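Long-range contact in uncharacterized protein MG376 homolog (Mycoplasma pneumoniae, PDB 2HQL), which probably binds single-stranded DNA through its small OB-fold domain, its role in the cell being otherwise uncharacterised: residues Y48-N53 with I91-I96. Residues are numbered along the deposited sequence; the frame is centred on the assembly and turned at random.
Sequences YVIYAN and IEIVKI
Ile50 pairs with Ile91 and Tyr51 with Glu92 where two strands of the OB fold, 42-53 and 86-96, run side by side; in the strand order 9-22, 28-39, 42-53, 86-96, 69-81 this is the one parallel pairing, the other neighbours running antiparallel. Three backbone hydrogen bonds tie the edges: Ile91 N to Val49 O (3.0 Å), Tyr51 N to Ile91 O, and Ile93 N to Tyr51 O (2.9 Å). Beyond the last of these the strands splay, their short axes 52° apart, and a water takes over, accepting from Asn53 N and donating to Ile93 O at 2.6 Å. Val94 and Lys95 then form a classic beta bulge opposite Glu73 of strand 69-81.

The two faces of the sheet differ. On the buried face Ile50 CG2 meets Ile91 CD1, and Ile50 CD1 touches Ile93 CD1 (3.6 Å); Ile93 CB also packs on Ala52 CB. Leu60 of helix 54-64 covers both Ala52 and Ile93, while Val31 and Ile33 of strand 28-39 flank Ile50, so the contact helps build the hydrophobic interior.

On the other face Tyr51 reaches over the neighbouring strand. Its CG sits between the backbone N and the carbonyl carbon (chi1 68°), and the ring lies over Glu92, whose CA makes a CH-pi contact 3.9 Å from the ring centroid, offset toward the rim. The extended Glu92 side chain runs past the hydroxyl end of the ring. Its OE1 is held by a salt bridge to NE of Arg77 in strand 69-81 of the same chain, which also packs against Tyr51. Ring and carboxylate planes are nearly parallel, 12° apart, and Tyr51 OH rests on the aliphatic part of Glu92, 3.3 Å from CB.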
ATOM      1  N   TYR A  48       5.263  -5.664   5.901  1.00 16.16           N
ATOM      2  CA  TYR A  48       4.850  -4.283   5.729  1.00 15.65           C
ATOM      3  C   TYR A  48       5.324  -3.476   6.915  1.00 16.09           C
ATOM      4  O   TYR A  48       5.497  -4.013   8.009  1.00 16.14           O
ATOM      5  CB  TYR A  48       3.331  -4.216   5.643  1.00 14.06           C
ATOM      6  CG  TYR A  48       2.768  -5.018   4.495  1.00 14.69           C
ATOM      7  CD1 TYR A  48       2.871  -4.553   3.185  1.00 15.05           C
ATOM      8  CD2 TYR A  48       2.146  -6.247   4.711  1.00 15.38           C
ATOM      9  CE1 TYR A  48       2.369  -5.288   2.125  1.00 17.46           C
ATOM     10  CE2 TYR A  48       1.639  -6.994   3.650  1.00 14.82           C
ATOM     11  CZ  TYR A  48       1.755  -6.505   2.367  1.00 16.07           C
ATOM     12  OH  TYR A  48       1.258  -7.216   1.310  1.00 18.91           O
ATOM     13  N   VAL A  49       5.550  -2.187   6.690  1.00 16.28           N
ATOM     14  CA  VAL A  49       5.981  -1.305   7.756  1.00 14.60           C
ATOM     15  C   VAL A  49       4.878  -0.287   7.951  1.00 15.60           C
ATOM     16  O   VAL A  49       4.452   0.376   7.014  1.00 14.50           O
ATOM     17  CB  VAL A  49       7.292  -0.576   7.416  1.00 13.99           C
ATOM     18  CG1 VAL A  49       7.663   0.364   8.543  1.00 15.31           C
ATOM     19  CG2 VAL A  49       8.404  -1.579   7.179  1.00 13.74           C
ATOM     20  N   ILE A  50       4.399  -0.187   9.178  1.00 17.00           N
ATOM     21  CA  ILE A  50       3.341   0.744   9.506  1.00 16.18           C
ATOM     22  C   ILE A  50       3.853   1.643  10.622  1.00 17.74           C
ATOM     23  O   ILE A  50       4.824   1.304  11.299  1.00 16.48           O
ATOM     24  CB  ILE A  50       2.076  -0.016   9.971  1.00 16.67           C
ATOM     25  CG1 ILE A  50       2.379  -0.837  11.225  1.00 15.60           C
ATOM     26  CG2 ILE A  50       1.612  -0.969   8.875  1.00 16.65           C
ATOM     27  CD1 ILE A  50       1.158  -1.493  11.822  1.00 16.17           C
ATOM     28  N   TYR A  51       3.224   2.800  10.800  1.00 19.20           N
ATOM     29  CA  TYR A  51       3.638   3.712  11.865  1.00 21.15           C
ATOM     30  C   TYR A  51       2.469   4.548  12.355  1.00 21.75           C
ATOM     31  O   TYR A  51       1.381   4.485  11.791  1.00 23.92           O
ATOM     32  CB  TYR A  51       4.770   4.649  11.411  1.00 17.37           C
ATOM     33  CG  TYR A  51       4.392   5.672  10.362  1.00 17.64           C
ATOM     34  CD1 TYR A  51       4.473   5.366   9.003  1.00 17.72           C
ATOM     35  CD2 TYR A  51       3.955   6.945  10.726  1.00 17.11           C
ATOM     36  CE1 TYR A  51       4.128   6.312   8.026  1.00 19.45           C
ATOM     37  CE2 TYR A  51       3.605   7.899   9.758  1.00 19.78           C
ATOM     38  CZ  TYR A  51       3.694   7.571   8.410  1.00 18.92           C
ATOM     39  OH  TYR A  51       3.347   8.492   7.446  1.00 18.45           O
ATOM     40  N   ALA A  52       2.709   5.319  13.416  1.00 21.89           N
ATOM     41  CA  ALA A  52       1.698   6.189  14.002  1.00 20.22           C
ATOM     42  C   ALA A  52       2.363   7.333  14.759  1.00 20.88           C
ATOM     43  O   ALA A  52       3.502   7.222  15.206  1.00 20.57           O
ATOM     44  CB  ALA A  52       0.805   5.397  14.939  1.00 19.27           C
ATOM     45  N   ASN A  53       1.635   8.433  14.893  1.00 22.55           N
ATOM     46  CA  ASN A  53       2.122   9.614  15.594  1.00 23.32           C
ATOM     47  C   ASN A  53       1.207   9.988  16.764  1.00 23.32           C
ATOM     48  O   ASN A  53       0.104   9.449  16.897  1.00 23.88           O
ATOM     49  CB  ASN A  53       2.206  10.786  14.620  1.00 21.81           C
ATOM     50  CG  ASN A  53       3.345  10.645  13.647  1.00 19.84           C
ATOM     51  OD1 ASN A  53       4.492  10.954  13.970  1.00 21.78           O
ATOM     52  ND2 ASN A  53       3.042  10.168  12.452  1.00 17.53           N
ATOM     53  N   ILE A  91       2.751   2.498   5.774  1.00 16.55           N
ATOM     54  CA  ILE A  91       1.357   2.847   5.993  1.00 17.35           C
ATOM     55  C   ILE A  91       1.197   3.708   7.227  1.00 17.45           C
ATOM     56  O   ILE A  91       1.544   3.293   8.324  1.00 17.39           O
ATOM     57  CB  ILE A  91       0.438   1.618   6.188  1.00 18.92           C
ATOM     58  CG1 ILE A  91       0.615   0.622   5.029  1.00 18.73           C
ATOM     59  CG2 ILE A  91      -1.025   2.080   6.274  1.00 15.85           C
ATOM     60  CD1 ILE A  91       1.811  -0.299   5.190  1.00 20.06           C
ATOM     61  N   GLU A  92       0.664   4.911   7.020  1.00 18.03           N
ATOM     62  CA  GLU A  92       0.400   5.865   8.087  1.00 16.46           C
ATOM     63  C   GLU A  92      -0.906   5.434   8.745  1.00 17.03           C
ATOM     64  O   GLU A  92      -1.982   5.557   8.161  1.00 16.60           O
ATOM     65  CB  GLU A  92       0.239   7.267   7.505  1.00 17.68           C
ATOM     66  CG  GLU A  92       0.169   8.360   8.548  1.00 20.48           C
ATOM     67  CD  GLU A  92      -0.222   9.676   7.947  1.00 20.47           C
ATOM     68  OE1 GLU A  92      -0.017   9.827   6.728  1.00 23.29           O
ATOM     69  OE2 GLU A  92      -0.721  10.555   8.681  1.00 21.69           O
ATOM     70  N   ILE A  93      -0.806   4.921   9.960  1.00 16.23           N
ATOM     71  CA  ILE A  93      -1.977   4.454  10.679  1.00 18.23           C
ATOM     72  C   ILE A  93      -2.950   5.573  11.028  1.00 19.08           C
ATOM     73  O   ILE A  93      -2.560   6.613  11.563  1.00 19.77           O
ATOM     74  CB  ILE A  93      -1.548   3.704  11.960  1.00 18.69           C
ATOM     75  CG1 ILE A  93      -0.821   2.407  11.571  1.00 18.18           C
ATOM     76  CG2 ILE A  93      -2.757   3.455  12.864  1.00 17.41           C
ATOM     77  CD1 ILE A  93      -0.135   1.718  12.723  1.00 18.42           C
ATOM     78  N   VAL A  94      -4.220   5.354  10.703  1.00 20.30           N
ATOM     79  CA  VAL A  94      -5.277   6.314  10.985  1.00 20.41           C
ATOM     80  C   VAL A  94      -6.134   5.723  12.084  1.00 21.63           C
ATOM     81  O   VAL A  94      -6.602   6.430  12.975  1.00 23.54           O
ATOM     82  CB  VAL A  94      -6.174   6.567   9.742  1.00 21.21           C
ATOM     83  CG1 VAL A  94      -7.455   7.252  10.161  1.00 21.80           C
ATOM     84  CG2 VAL A  94      -5.445   7.440   8.726  1.00 21.40           C
ATOM     85  N   LYS A  95      -6.317   4.410  12.036  1.00 22.91           N
ATOM     86  CA  LYS A  95      -7.143   3.750  13.026  1.00 23.16           C
ATOM     87  C   LYS A  95      -6.736   2.304  13.344  1.00 25.14           C
ATOM     88  O   LYS A  95      -6.389   1.520  12.457  1.00 23.77           O
ATOM     89  CB  LYS A  95      -8.595   3.798  12.545  1.00 22.26           C
ATOM     90  CG  LYS A  95      -9.613   3.423  13.593  1.00 24.90           C
ATOM     91  CD  LYS A  95     -11.025   3.681  13.113  1.00 25.20           C
ATOM     92  CE  LYS A  95     -12.020   3.325  14.192  1.00 26.86           C
ATOM     93  NZ  LYS A  95     -11.872   1.896  14.591  1.00 28.59           N
ATOM     94  N   ILE A  96      -6.770   1.965  14.628  1.00 27.67           N
ATOM     95  CA  ILE A  96      -6.447   0.617  15.074  1.00 29.37           C
ATOM     96  C   ILE A  96      -7.753  -0.038  15.484  1.00 31.26           C
ATOM     97  O   ILE A  96      -8.586   0.580  16.153  1.00 32.03           O
ATOM     98  CB  ILE A  96      -5.508   0.611  16.297  1.00 29.63           C
ATOM     99  CG1 ILE A  96      -4.172   1.260  15.937  1.00 29.29           C
ATOM    100  CG2 ILE A  96      -5.280  -0.822  16.763  1.00 27.82           C
ATOM    101  CD1 ILE A  96      -3.189   1.279  17.084  1.00 30.35           C
TER
HETATM  102  O   HOH W   1      -1.016   8.037  13.057  1.00 19.07           O